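Side-chain contacts in esterase YbfF (Escherichia coli, PDB 3BF7), which probably hydrolyses ester bonds, and perhaps thioester bonds, as an alpha/beta hydrolase in which a helical cap helps form a substrate-binding crevice: residues A36-L39 against V40-H43; D113-P116 against V117-V121; H120-R123 against H124-I127; K164-D168 against G169-F173. The protein carries 1 engineered substitution. One frame throughout, in Å; residues are numbered along the deposited sequence.

Interaction 1. Residues A36-L39 against V40-H43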
loop_
_atom_site.group_PDB
_atom_site.type_symbol
_atom_site.label_atom_id
_atom_site.label_comp_id
_atom_site.label_asym_id
_atom_site.label_seq_id
_atom_site.Cartn_x
_atom_site.Cartn_y
_atom_site.Cartn_z
ATOM N N ALA A 36 7.351 -9.429 -3.098
ATOM C CA ALA A 36 8.797 -9.241 -3.037
ATOM C C ALA A 36 9.570 -10.546 -3.183
ATOM O O ALA A 36 10.613 -10.588 -3.837
ATOM C CB ALA A 36 9.174 -8.566 -1.723
ATOM N N ARG A 37 9.063 -11.611 -2.569
ATOM C CA ARG A 37 9.741 -12.898 -2.631
ATOM C C ARG A 37 9.861 -13.427 -4.056
ATOM O O ARG A 37 10.775 -14.194 -4.365
ATOM C CB ARG A 37 9.037 -13.914 -1.726
ATOM C CG ARG A 37 9.226 -13.615 -0.239
ATOM C CD ARG A 37 8.759 -14.762 0.642
ATOM N NE ARG A 37 7.305 -14.873 0.725
ATOM C CZ ARG A 37 6.533 -14.105 1.488
ATOM N NH1 ARG A 37 7.068 -13.153 2.243
ATOM N NH2 ARG A 37 5.222 -14.299 1.507
ATOM N N ASP A 38 8.948 -13.018 -4.928
ATOM C CA ASP A 38 8.998 -13.455 -6.316
ATOM C C ASP A 38 9.801 -12.474 -7.164
ATOM O O ASP A 38 10.648 -12.872 -7.966
ATOM C CB ASP A 38 7.580 -13.591 -6.882
ATOM C CG ASP A 38 7.573 -14.000 -8.338
ATOM O OD1 ASP A 38 7.722 -13.115 -9.206
ATOM O OD2 ASP A 38 7.432 -15.213 -8.610
ATOM N N LEU A 39 9.549 -11.187 -6.968
ATOM C CA LEU A 39 10.227 -10.161 -7.744
ATOM C C LEU A 39 11.723 -10.018 -7.462
ATOM O O LEU A 39 12.459 -9.498 -8.298
ATOM C CB LEU A 39 9.508 -8.824 -7.546
ATOM C CG LEU A 39 8.064 -8.832 -8.070
ATOM C CD1 LEU A 39 7.311 -7.617 -7.557
ATOM C CD2 LEU A 39 8.069 -8.868 -9.596
ATOM N N VAL A 40 12.178 -10.492 -6.305
ATOM C CA VAL A 40 13.595 -10.399 -5.958
ATOM C C VAL A 40 14.449 -11.354 -6.800
ATOM O O VAL A 40 15.678 -11.278 -6.787
ATOM C CB VAL A 40 13.830 -10.693 -4.450
ATOM C CG1 VAL A 40 13.613 -12.167 -4.159
ATOM C CG2 VAL A 40 15.230 -10.256 -4.042
ATOM N N ASN A 41 13.800 -12.253 -7.531
ATOM C CA ASN A 41 14.528 -13.188 -8.381
ATOM C C ASN A 41 15.279 -12.427 -9.466
ATOM O O ASN A 41 16.366 -12.836 -9.887
ATOM C CB ASN A 41 13.567 -14.189 -9.031
ATOM C CG ASN A 41 13.118 -15.277 -8.073
ATOM O OD1 ASN A 41 13.930 -16.066 -7.587
ATOM N ND2 ASN A 41 11.820 -15.326 -7.799
ATOM N N ASP A 42 14.707 -11.308 -9.905
ATOM C CA ASP A 42 15.315 -10.509 -10.959
ATOM C C ASP A 42 15.267 -8.990 -10.766
ATOM O O ASP A 42 15.431 -8.235 -11.725
ATOM C CB ASP A 42 14.691 -10.886 -12.307
ATOM C CG ASP A 42 13.175 -10.834 -12.291
ATOM O OD1 ASP A 42 12.584 -10.766 -11.192
ATOM O OD2 ASP A 42 12.573 -10.876 -13.386
ATOM N N HIS A 43 15.045 -8.543 -9.532
ATOM C CA HIS A 43 15.013 -7.109 -9.231
ATOM C C HIS A 43 15.529 -6.847 -7.831
ATOM O O HIS A 43 15.386 -7.687 -6.947
ATOM C CB HIS A 43 13.590 -6.531 -9.229
ATOM C CG HIS A 43 12.836 -6.709 -10.503
ATOM N ND1 HIS A 43 12.209 -7.888 -10.837
ATOM C CD2 HIS A 43 12.566 -5.840 -11.505
ATOM C CE1 HIS A 43 11.581 -7.738 -11.990
ATOM N NE2 HIS A 43 11.782 -6.504 -12.416
HETATM O O HOH W 1 11.204 -16.818 -5.611
#
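V40 N donates to A36 O at 2.9 Å, an i-to-i+4 bond at the end of helix 33-39, and the next amide, N41 N, tightens to a three-residue step by donating to D38 O at 3.2 Å. D38 O is gripped twice by N41, because ND2 of its side chain comes to 2.7 Å from the same oxygen. The two donors arrive differently: the backbone N stands 52° out of the carbonyl plane, whereas ND2 is only modestly tilted from it. With CG beside its own backbone N (chi1 -77°), the N41 amide folds back over the helix end, where a water also joins ND2 to R37 O. One carbonyl further on, H43 ND1 donates to L39 O at 3.0 Å. That donor lies in the carbonyl plane on a lone pair, and the oxygen lies near the imidazole plane, which fixes the ring's rotation. D42 OD1 accepts weakly from H43 ND1 but is held mainly by a salt bridge to R249 of helix 241-253, which also bridges to D38. V40 CG1 packs 3.4 Å from A36 O. Side chains partly meet the C-terminal carbonyls of this helix, as the chain turns toward strand 45-48 of the alpha/beta hydrolase sheet.

Interaction 2. Residues D113-P116 against V117-V121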
loop_
_atom_site.group_PDB
_atom_site.type_symbol
_atom_site.label_atom_id
_atom_site.label_comp_id
_atom_site.label_asym_id
_atom_site.label_seq_id
_atom_site.Cartn_x
_atom_site.Cartn_y
_atom_site.Cartn_z
ATOM N N ASP A 113 -5.790 -2.589 -6.040
ATOM C CA ASP A 113 -7.136 -2.298 -5.546
ATOM C C ASP A 113 -7.306 -0.915 -4.944
ATOM O O ASP A 113 -7.635 -0.752 -3.764
ATOM C CB ASP A 113 -7.626 -3.358 -4.559
ATOM C CG ASP A 113 -9.141 -3.440 -4.534
ATOM O OD1 ASP A 113 -9.737 -3.362 -3.441
ATOM O OD2 ASP A 113 -9.737 -3.572 -5.628
ATOM N N ILE A 114 -7.122 0.082 -5.798
ATOM C CA ILE A 114 -7.235 1.468 -5.390
ATOM C C ILE A 114 -7.424 2.365 -6.614
ATOM O O ILE A 114 -6.937 2.062 -7.709
ATOM C CB ILE A 114 -5.956 1.897 -4.613
ATOM C CG1 ILE A 114 -6.137 3.280 -3.987
ATOM C CG2 ILE A 114 -4.749 1.881 -5.542
ATOM C CD1 ILE A 114 -7.173 3.315 -2.887
ATOM N N ALA A 115 -8.149 3.461 -6.422
ATOM C CA ALA A 115 -8.378 4.434 -7.482
ATOM C C ALA A 115 -7.985 5.803 -6.932
ATOM O O ALA A 115 -8.063 6.040 -5.723
ATOM C CB ALA A 115 -9.843 4.439 -7.897
ATOM N N PRO A 116 -7.539 6.717 -7.806
ATOM C CA PRO A 116 -7.139 8.062 -7.381
ATOM C C PRO A 116 -8.378 8.928 -7.191
ATOM O O PRO A 116 -8.674 9.819 -7.994
ATOM C CB PRO A 116 -6.248 8.531 -8.527
ATOM C CG PRO A 116 -6.891 7.892 -9.717
ATOM C CD PRO A 116 -7.214 6.494 -9.227
ATOM N N VAL A 117 -9.100 8.644 -6.111
ATOM C CA VAL A 117 -10.330 9.347 -5.793
ATOM C C VAL A 117 -10.530 9.471 -4.290
ATOM O O VAL A 117 -9.963 8.705 -3.509
ATOM C CB VAL A 117 -11.566 8.585 -6.342
ATOM C CG1 VAL A 117 -11.475 8.450 -7.854
ATOM C CG2 VAL A 117 -11.673 7.208 -5.678
ATOM N N ASP A 118 -11.338 10.451 -3.903
ATOM C CA ASP A 118 -11.707 10.651 -2.506
ATOM C C ASP A 118 -12.965 9.786 -2.383
ATOM O O ASP A 118 -13.982 10.072 -3.018
ATOM C CB ASP A 118 -12.064 12.118 -2.258
ATOM C CG ASP A 118 -12.410 12.405 -0.807
ATOM O OD1 ASP A 118 -12.763 11.464 -0.062
ATOM O OD2 ASP A 118 -12.341 13.589 -0.413
ATOM N N TYR A 119 -12.904 8.727 -1.585
ATOM C CA TYR A 119 -14.055 7.842 -1.451
ATOM C C TYR A 119 -15.215 8.430 -0.652
ATOM O O TYR A 119 -16.333 7.923 -0.714
ATOM C CB TYR A 119 -13.613 6.499 -0.868
ATOM C CG TYR A 119 -12.763 5.692 -1.828
ATOM C CD1 TYR A 119 -13.343 5.001 -2.895
ATOM C CD2 TYR A 119 -11.381 5.625 -1.676
ATOM C CE1 TYR A 119 -12.561 4.261 -3.785
ATOM C CE2 TYR A 119 -10.593 4.890 -2.558
ATOM C CZ TYR A 119 -11.186 4.210 -3.605
ATOM O OH TYR A 119 -10.401 3.468 -4.461
ATOM N N HIS A 120 -14.949 9.495 0.095
ATOM C CA HIS A 120 -15.993 10.178 0.859
ATOM C C HIS A 120 -16.851 9.284 1.748
ATOM O O HIS A 120 -18.073 9.452 1.806
ATOM C CB HIS A 120 -16.919 10.949 -0.093
ATOM C CG HIS A 120 -16.278 12.134 -0.746
ATOM N ND1 HIS A 120 -15.828 13.225 -0.033
ATOM C CD2 HIS A 120 -16.035 12.411 -2.049
ATOM C CE1 HIS A 120 -15.335 14.122 -0.868
ATOM N NE2 HIS A 120 -15.448 13.652 -2.098
ATOM N N VAL A 121 -16.221 8.336 2.429
ATOM C CA VAL A 121 -16.932 7.440 3.336
ATOM C C VAL A 121 -16.001 7.047 4.469
ATOM O O VAL A 121 -14.783 7.210 4.369
ATOM C CB VAL A 121 -17.385 6.119 2.647
ATOM C CG1 VAL A 121 -18.414 6.404 1.568
ATOM C CG2 VAL A 121 -16.176 5.383 2.075
#
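The hydroxyl oxygen of Y119 is gripped by two backbone groups: A115 N donates to OH at 3.0 Å, with an N-H...O angle of 141°, and the same hydroxyl is hydrogen-bonded to the carbonyl oxygen of Y208. A carbonyl can only accept, so the Y119 hydroxyl accepts a hydrogen bond from its own loop and donates one to Y208 O. The ring is brought back along the chain with CG beside the backbone N (chi1 -69°), and its far end then meets residues four and five positions earlier. I114 CD1 approaches the ring edge near its plane, 3.8 Å from Y119 CE2, the two side chains crossing obliquely. A115 CB lies in van der Waals contact with Y119 OH, at 3.6 Å. Over one face lies V117 CG2, offset toward the rim; the same methyl is 4.0 Å from A115 CB. Between these residues P116 centres an inverse gamma turn, closed by a weak bond from V117 N to A115 O of 2.8 Å. Just upstream, D113 bonds through OD1 to H234 ND1, a geometry consistent with the acid of a Ser-His-Asp triad with S89. With every touching residue buried, the paired use of the Y119 hydroxyl satisfies a polar group inside the protein and ties the chain after D113 to the loop carrying Y208.

Interaction 3. Residues H120-R123 against H124-I127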
loop_
_atom_site.group_PDB
_atom_site.type_symbol
_atom_site.label_atom_id
_atom_site.label_comp_id
_atom_site.label_asym_id
_atom_site.label_seq_id
_atom_site.Cartn_x
_atom_site.Cartn_y
_atom_site.Cartn_z
ATOM N N HIS A 120 -14.949 9.495 0.095
ATOM C CA HIS A 120 -15.993 10.178 0.859
ATOM C C HIS A 120 -16.851 9.284 1.748
ATOM O O HIS A 120 -18.073 9.452 1.806
ATOM C CB HIS A 120 -16.919 10.949 -0.093
ATOM C CG HIS A 120 -16.278 12.134 -0.746
ATOM N ND1 HIS A 120 -15.828 13.225 -0.033
ATOM C CD2 HIS A 120 -16.035 12.411 -2.049
ATOM C CE1 HIS A 120 -15.335 14.122 -0.868
ATOM N NE2 HIS A 120 -15.448 13.652 -2.098
ATOM N N VAL A 121 -16.221 8.336 2.429
ATOM C CA VAL A 121 -16.932 7.440 3.336
ATOM C C VAL A 121 -16.001 7.047 4.469
ATOM O O VAL A 121 -14.783 7.210 4.369
ATOM C CB VAL A 121 -17.385 6.119 2.647
ATOM C CG1 VAL A 121 -18.414 6.404 1.568
ATOM C CG2 VAL A 121 -16.176 5.383 2.075
ATOM N N ARG A 122 -16.577 6.558 5.562
ATOM C CA ARG A 122 -15.781 6.062 6.674
ATOM C C ARG A 122 -15.922 4.549 6.549
ATOM O O ARG A 122 -17.032 4.015 6.598
ATOM C CB ARG A 122 -16.321 6.552 8.017
ATOM C CG ARG A 122 -16.133 8.051 8.235
ATOM C CD ARG A 122 -16.303 8.429 9.696
ATOM N NE ARG A 122 -15.206 7.946 10.533
ATOM C CZ ARG A 122 -14.046 8.577 10.701
ATOM N NH1 ARG A 122 -13.813 9.731 10.092
ATOM N NH2 ARG A 122 -13.118 8.054 11.491
ATOM N N ARG A 123 -14.798 3.868 6.358
ATOM C CA ARG A 123 -14.789 2.419 6.177
ATOM C C ARG A 123 -14.023 1.653 7.242
ATOM O O ARG A 123 -13.891 0.432 7.139
ATOM C CB ARG A 123 -14.172 2.059 4.818
ATOM C CG ARG A 123 -15.149 1.983 3.665
ATOM C CD ARG A 123 -14.523 1.269 2.476
ATOM N NE ARG A 123 -13.498 2.066 1.808
ATOM C CZ ARG A 123 -13.576 2.454 0.539
ATOM N NH1 ARG A 123 -14.629 2.117 -0.190
ATOM N NH2 ARG A 123 -12.604 3.171 -0.005
ATOM N N HIS A 124 -13.524 2.345 8.261
ATOM C CA HIS A 124 -12.724 1.682 9.281
ATOM C C HIS A 124 -13.127 1.935 10.721
ATOM O O HIS A 124 -12.348 1.655 11.626
ATOM C CB HIS A 124 -11.248 2.073 9.120
ATOM C CG HIS A 124 -10.658 1.678 7.805
ATOM N ND1 HIS A 124 -10.890 2.376 6.640
ATOM C CD2 HIS A 124 -9.862 0.634 7.466
ATOM C CE1 HIS A 124 -10.262 1.782 5.642
ATOM N NE2 HIS A 124 -9.632 0.721 6.116
ATOM N N ASP A 125 -14.329 2.440 10.959
ATOM C CA ASP A 125 -14.713 2.724 12.333
ATOM C C ASP A 125 -14.693 1.516 13.256
ATOM O O ASP A 125 -14.256 1.620 14.402
ATOM C CB ASP A 125 -16.086 3.386 12.387
ATOM C CG ASP A 125 -16.059 4.830 11.923
ATOM O OD1 ASP A 125 -14.962 5.359 11.621
ATOM O OD2 ASP A 125 -17.148 5.440 11.870
ATOM N N GLU A 126 -15.161 0.371 12.772
ATOM C CA GLU A 126 -15.172 -0.830 13.596
ATOM C C GLU A 126 -13.752 -1.336 13.831
ATOM O O GLU A 126 -13.446 -1.875 14.895
ATOM C CB GLU A 126 -16.050 -1.892 12.939
ATOM C CG GLU A 126 -17.487 -1.414 12.798
ATOM C CD GLU A 126 -18.338 -2.326 11.953
ATOM O OE1 GLU A 126 -18.854 -3.324 12.492
ATOM O OE2 GLU A 126 -18.484 -2.041 10.746
ATOM N N ILE A 127 -12.885 -1.156 12.837
ATOM C CA ILE A 127 -11.488 -1.554 12.975
ATOM C C ILE A 127 -10.835 -0.664 14.046
ATOM O O ILE A 127 -10.120 -1.161 14.918
ATOM C CB ILE A 127 -10.751 -1.446 11.614
ATOM C CG1 ILE A 127 -11.145 -2.636 10.732
ATOM C CG2 ILE A 127 -9.241 -1.398 11.824
ATOM C CD1 ILE A 127 -10.656 -2.537 9.304
HETATM O O HOH W 2 -14.022 -1.187 10.010
#
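H124 and R123 make the close-packed part of this local contact, at the start of helix 125-136. H124, at the N-cap position, lays one ring face against the preceding peptide, with CG 3.5 Å from R123 O and ND1 3.3 Å from R123 C. The ring is held from outside as well, since ND1 is hydrogen-bonded to the hydroxyl of Y182. The R123 guanidinium, with V121 CG2 over one face, instead reaches Y119 and Y208, with which it makes cation-pi contacts.

The solvent side is looser, although it holds a short salt bridge between the exposed R122 and D125. R122 NE donates to D125 OD1 at 2.8 Å with an N-H...O angle of 159°, reaching the syn lone pair, on the side of the other carboxylate oxygen. The acceptor lies near the guanidinium plane, so the carboxylate meets the edge of the arginine, yet the two planes are turned 33° apart. By length and straightness this bond is clearly the strongest; NE to OD2 at 3.4 Å and NH2 to OD1 at 3.3 Å are weak. A bend at chi3 of R122 (70°) turns the guanidinium edge to the acid. A water stands between R123 O, 3.3 Å away, and I127 N, 3.0 Å away, answering an amide of the first helical turn with solvent. The contact thus marks where the chain leaving strand 106-112 enters helix 125-136, with Y182 of helix 182-186 beside H124, W179 of helix 175-180 in cation-pi contact with R122, and helix 156-163 packed on I127.

Interaction 4. Residues K164-D168 against G169-F173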
loop_
_atom_site.group_PDB
_atom_site.type_symbol
_atom_site.label_atom_id
_atom_site.label_comp_id
_atom_site.label_asym_id
_atom_site.label_seq_id
_atom_site.Cartn_x
_atom_site.Cartn_y
_atom_site.Cartn_z
ATOM N N LYS A 164 -0.507 -8.311 12.708
ATOM C CA LYS A 164 0.888 -8.352 12.292
ATOM C C LYS A 164 1.580 -7.131 12.893
ATOM O O LYS A 164 2.796 -7.124 13.084
ATOM C CB LYS A 164 1.004 -8.308 10.767
ATOM C CG LYS A 164 0.481 -9.545 10.055
ATOM C CD LYS A 164 1.323 -10.768 10.370
ATOM C CE LYS A 164 0.886 -11.963 9.537
ATOM N NZ LYS A 164 1.793 -13.127 9.733
ATOM N N SER A 165 0.791 -6.100 13.194
ATOM C CA SER A 165 1.315 -4.869 13.772
ATOM C C SER A 165 1.150 -4.790 15.288
ATOM O O SER A 165 1.361 -3.734 15.882
ATOM C CB SER A 165 0.650 -3.656 13.115
ATOM O OG SER A 165 1.108 -3.484 11.786
ATOM N N PHE A 166 0.761 -5.898 15.914
ATOM C CA PHE A 166 0.607 -5.922 17.364
ATOM C C PHE A 166 1.837 -6.636 17.912
ATOM O O PHE A 166 1.977 -7.848 17.761
ATOM C CB PHE A 166 -0.665 -6.674 17.769
ATOM C CG PHE A 166 -1.019 -6.522 19.222
ATOM C CD1 PHE A 166 -1.365 -5.278 19.738
ATOM C CD2 PHE A 166 -0.990 -7.616 20.080
ATOM C CE1 PHE A 166 -1.678 -5.122 21.086
ATOM C CE2 PHE A 166 -1.301 -7.472 21.434
ATOM C CZ PHE A 166 -1.645 -6.222 21.936
ATOM N N VAL A 167 2.735 -5.876 18.531
ATOM C CA VAL A 167 3.969 -6.436 19.077
ATOM C C VAL A 167 4.252 -5.875 20.467
ATOM O O VAL A 167 4.061 -4.684 20.715
ATOM C CB VAL A 167 5.173 -6.116 18.158
ATOM C CG1 VAL A 167 6.412 -6.852 18.644
ATOM C CG2 VAL A 167 4.851 -6.498 16.725
ATOM N N ASP A 168 4.714 -6.738 21.367
ATOM C CA ASP A 168 5.019 -6.340 22.736
ATOM C C ASP A 168 3.840 -5.609 23.371
ATOM O O ASP A 168 4.020 -4.674 24.152
ATOM C CB ASP A 168 6.263 -5.448 22.765
ATOM C CG ASP A 168 7.487 -6.143 22.205
ATOM O OD1 ASP A 168 7.828 -7.235 22.703
ATOM O OD2 ASP A 168 8.110 -5.599 21.269
ATOM N N GLY A 169 2.632 -6.043 23.021
ATOM C CA GLY A 169 1.428 -5.437 23.563
ATOM C C GLY A 169 1.162 -4.015 23.108
ATOM O O GLY A 169 0.447 -3.271 23.777
ATOM N N GLU A 170 1.728 -3.631 21.970
ATOM C CA GLU A 170 1.540 -2.286 21.442
ATOM C C GLU A 170 1.322 -2.325 19.938
ATOM O O GLU A 170 1.807 -3.227 19.257
ATOM C CB GLU A 170 2.767 -1.423 21.744
ATOM C CG GLU A 170 2.979 -1.106 23.216
ATOM C CD GLU A 170 1.891 -0.218 23.780
ATOM O OE1 GLU A 170 1.669 0.878 23.220
ATOM O OE2 GLU A 170 1.258 -0.612 24.782
ATOM N N TRP A 171 0.580 -1.347 19.425
ATOM C CA TRP A 171 0.336 -1.262 17.992
ATOM C C TRP A 171 1.510 -0.546 17.345
ATOM O O TRP A 171 1.958 0.491 17.833
ATOM C CB TRP A 171 -0.953 -0.488 17.704
ATOM C CG TRP A 171 -2.182 -1.201 18.157
ATOM C CD1 TRP A 171 -2.983 -0.868 19.211
ATOM C CD2 TRP A 171 -2.739 -2.383 17.581
ATOM N NE1 TRP A 171 -4.009 -1.776 19.328
ATOM C CE2 TRP A 171 -3.883 -2.718 18.340
ATOM C CE3 TRP A 171 -2.383 -3.197 16.498
ATOM C CZ2 TRP A 171 -4.676 -3.831 18.047
ATOM C CZ3 TRP A 171 -3.172 -4.305 16.206
ATOM C CH2 TRP A 171 -4.306 -4.610 16.980
ATOM N N ARG A 172 2.010 -1.101 16.245
ATOM C CA ARG A 172 3.129 -0.500 15.531
ATOM C C ARG A 172 2.706 0.793 14.843
ATOM O O ARG A 172 3.503 1.726 14.719
ATOM C CB ARG A 172 3.696 -1.490 14.505
ATOM C CG ARG A 172 4.609 -2.563 15.106
ATOM C CD ARG A 172 5.941 -1.952 15.517
ATOM N NE ARG A 172 6.746 -2.787 16.411
ATOM C CZ ARG A 172 7.629 -3.700 16.016
ATOM N NH1 ARG A 172 7.841 -3.925 14.726
ATOM N NH2 ARG A 172 8.333 -4.367 16.921
ATOM N N PHE A 173 1.455 0.852 14.389
ATOM C CA PHE A 173 0.983 2.061 13.731
ATOM C C PHE A 173 0.521 3.118 14.737
ATOM O O PHE A 173 0.173 2.807 15.878
ATOM C CB PHE A 173 -0.108 1.744 12.686
ATOM C CG PHE A 173 -1.114 0.711 13.118
ATOM C CD1 PHE A 173 -1.990 0.960 14.166
ATOM C CD2 PHE A 173 -1.205 -0.506 12.445
ATOM C CE1 PHE A 173 -2.950 0.015 14.533
ATOM C CE2 PHE A 173 -2.159 -1.453 12.805
ATOM C CZ PHE A 173 -3.031 -1.192 13.851
HETATM O O HOH W 3 9.279 -3.680 20.205
HETATM O O HOH W 4 2.376 -2.935 26.514
#
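This is a tight beta hairpin, strands 166-167 and 170-171 joined by a type I' turn from V167 to E170, and it stands apart from the large central sheet. V167 and E170 form an antiparallel hydrogen-bonded pair: V167 N to E170 O and E170 N to V167 O are both 2.9 Å. F166 faces W171 as the adjoining non-hydrogen-bonded pair. Beyond it, R172 N donates to S165 O at 2.7 Å, extending the pairing past the regular strands. D168 and G169 at the turn both have positive phi, as this turn type requires.

On one face of the hairpin, F166 turns an edge toward the six-membered ring of W171, in an edge-to-face pair with centroids 4.9 Å apart and planes at 56°. F166 CD1 stands over the indole centre, and CB touches W171 CZ3 at 3.8 Å. The far end of the phenyl ring covers the turn, with CZ 3.6 Å from G169 CA. On the other face, one face of the R172 guanidinium is set over V167, with CG2 above its centre; a bend at chi2 (-72°) folds the arginine back along the hairpin. A water hydrogen-bonded to D168 OD2 reaches R172 NH2 weakly. S165 CB meets the F173 ring at 3.6 Å. The aromatic face packs on helices 125-136 and 142-149, touching V134 and A145, while W171 NE1 bonds to I131 O and F173 meets the ring of F26, so the hairpin rests against two helices and a loop.

How the interactions relate
Interactions 2 and 3 share H120 and V121 and run consecutively along the chain that links strand 106-112 to helix 125-136; yet the first is buried and rests on a shared hydroxyl and apolar contacts, and the second lies at the surface and rests on a salt bridge and water. Interaction 4 approaches interaction 3 to about 7 Å between nearest atoms, and both involve helix 125-136: one at its start, the other packing on it. Interaction 1 is partly buried on the opposite side of the chain's centre from interactions 2 and 3, and closes a helix with carbonyl acceptors, whereas interaction 4 relies on strand pairing and aromatic rings.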